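Local coordinates for protein phosphoacetylglucosamine mutase (Aspergillus lentulus, PDB 5O9X) that interconverts N-acetylglucosamine 6-phosphate and N-acetylglucosamine 1-phosphate, a phosphomutase step on the route to UDP-N-acetylglucosamine, at residues L39-Y44 against R140-L145. The protein carries 1 engineered substitution. Residues are numbered along the deposited sequence; the frame is centred on the assembly and turned at random.
Unlike the reference sequence in segment 140-145: Ile142 (reference Val).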
# COMPACT_ATOMS: atom_id res chain seq x y z
N LEU A 39 5.16 -6.70 20.80
CA LEU A 39 3.98 -7.13 20.07
C LEU A 39 3.15 -8.33 20.59
O LEU A 39 2.00 -8.50 20.17
CB LEU A 39 4.34 -7.34 18.60
CG LEU A 39 4.33 -5.99 17.87
CD1 LEU A 39 5.17 -6.16 16.60
CD2 LEU A 39 2.88 -5.54 17.55
N ASN A 40 3.67 -9.17 21.50
CA ASN A 40 2.88 -10.40 21.78
C ASN A 40 1.38 -10.17 22.14
O ASN A 40 0.47 -10.80 21.56
CB ASN A 40 3.53 -11.18 22.94
CG ASN A 40 4.74 -11.98 22.50
OD1 ASN A 40 5.08 -12.07 21.29
ND2 ASN A 40 5.43 -12.52 23.46
N THR A 41 1.11 -9.28 23.10
CA THR A 41 -0.26 -9.17 23.60
C THR A 41 -1.15 -8.51 22.53
O THR A 41 -2.35 -8.77 22.44
CB THR A 41 -0.33 -8.46 24.94
OG1 THR A 41 0.06 -7.08 24.83
CG2 THR A 41 0.59 -9.15 25.95
N VAL A 42 -0.53 -7.65 21.71
CA VAL A 42 -1.19 -6.97 20.61
C VAL A 42 -1.71 -7.99 19.58
O VAL A 42 -2.88 -7.95 19.19
CB VAL A 42 -0.25 -5.95 19.90
CG1 VAL A 42 -0.94 -5.32 18.72
CG2 VAL A 42 0.09 -4.81 20.83
N VAL A 43 -0.82 -8.85 19.13
CA VAL A 43 -1.13 -9.86 18.16
C VAL A 43 -2.22 -10.81 18.73
O VAL A 43 -3.13 -11.27 18.00
CB VAL A 43 0.19 -10.61 17.74
CG1 VAL A 43 -0.11 -11.82 16.89
CG2 VAL A 43 1.13 -9.60 17.00
N TYR A 44 -2.06 -11.15 20.01
CA TYR A 44 -3.06 -12.01 20.68
C TYR A 44 -4.43 -11.32 20.60
O TYR A 44 -5.40 -11.94 20.21
CB TYR A 44 -2.66 -12.24 22.15
CG TYR A 44 -3.53 -13.25 22.82
CD1 TYR A 44 -3.36 -14.60 22.57
CD2 TYR A 44 -4.61 -12.83 23.60
CE1 TYR A 44 -4.21 -15.55 23.14
CE2 TYR A 44 -5.47 -13.77 24.20
CZ TYR A 44 -5.25 -15.11 23.97
OH TYR A 44 -6.10 -16.04 24.53
N ARG A 140 7.40 -16.30 15.89
CA ARG A 140 6.89 -16.11 17.29
C ARG A 140 5.51 -15.51 17.25
O ARG A 140 4.61 -16.02 17.93
CB ARG A 140 7.80 -15.19 18.17
CG ARG A 140 7.48 -15.25 19.70
CD ARG A 140 7.39 -13.89 20.45
NE ARG A 140 8.40 -13.05 19.90
CZ ARG A 140 8.41 -11.76 19.62
NH1 ARG A 140 7.52 -10.82 20.00
NH2 ARG A 140 9.53 -11.41 19.01
N LEU A 141 5.34 -14.40 16.52
CA LEU A 141 4.02 -13.74 16.41
C LEU A 141 2.90 -14.60 15.79
O LEU A 141 1.75 -14.62 16.30
CB LEU A 141 4.11 -12.34 15.74
CG LEU A 141 5.08 -11.35 16.47
CD1 LEU A 141 5.27 -10.04 15.68
CD2 LEU A 141 4.66 -11.07 17.93
N ILE A 142 3.21 -15.31 14.72
CA ILE A 142 2.27 -16.35 14.19
C ILE A 142 1.89 -17.45 15.30
O ILE A 142 0.74 -17.87 15.35
CB ILE A 142 2.90 -16.95 12.86
CG1 ILE A 142 2.36 -16.24 11.62
CG2 ILE A 142 2.77 -18.44 12.66
CD1 ILE A 142 1.66 -14.96 11.81
N GLY A 143 2.85 -17.88 16.11
CA GLY A 143 2.57 -18.71 17.33
C GLY A 143 1.51 -18.08 18.22
O GLY A 143 0.57 -18.75 18.66
N VAL A 144 1.65 -16.78 18.49
CA VAL A 144 0.71 -16.06 19.37
C VAL A 144 -0.65 -15.99 18.72
O VAL A 144 -1.72 -16.29 19.38
CB VAL A 144 1.18 -14.62 19.73
CG1 VAL A 144 0.10 -13.89 20.58
CG2 VAL A 144 2.54 -14.59 20.45
N LEU A 145 -0.66 -15.53 17.45
CA LEU A 145 -1.89 -15.52 16.66
C LEU A 145 -2.65 -16.86 16.68
O LEU A 145 -3.92 -16.91 16.91
CB LEU A 145 -1.61 -15.07 15.21
CG LEU A 145 -2.80 -14.85 14.30
CD1 LEU A 145 -3.64 -13.70 14.85
CD2 LEU A 145 -2.23 -14.46 12.90
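Val43 and Val144 meet in a helix-helix packing contact in domain I of the phosphohexomutase fold, where helices 40-56 and 138-151 lie side by side against the mixed sheet. Their short segments run in roughly the same direction, with axes 8.5 Å apart and crossing at -43°. Val43 carries its CG1 anti to the backbone N (chi1 171°), which sets that methyl over the Leu141–Leu145 backbone bond, 3.4 Å from Leu141 O and 4.0 Å from Leu145 CB. Its other methyl, CG2, turns to Leu141 CD2. Val144 answers from across: its CG1 lies over the backbone bond from Tyr44 N to Asn40 O, 3.3 Å from Asn40 O, and touches Tyr44 CB at 3.6 Å, while CG2 rests beside the Asn40 amide. Leu141 CD2 also reaches Leu39 CB at 3.8 Å. Strands 75-81 and 61-66 line the sheet side, with Asn76 touching both of these leucines, Val78 touching Val43 and Val64 touching Leu145. One polar bond spans the N-terminal end: Arg140 folds back along its chain and gives NH1 to Asn40 OD1 at 3.0 Å, nearly straight at 163°. The oxygen lies in the guanidinium plane, whereas the donor stands above the amide carbonyl plane. Because a CG1 methyl of each valine covers a backbone hydrogen bond of the other helix, the two helices sit close through apolar contact, and Arg140 NH1, shared between Asn40 OD1 and Ala36 O, fixes the guanidinium at the entrance to helix 40-56.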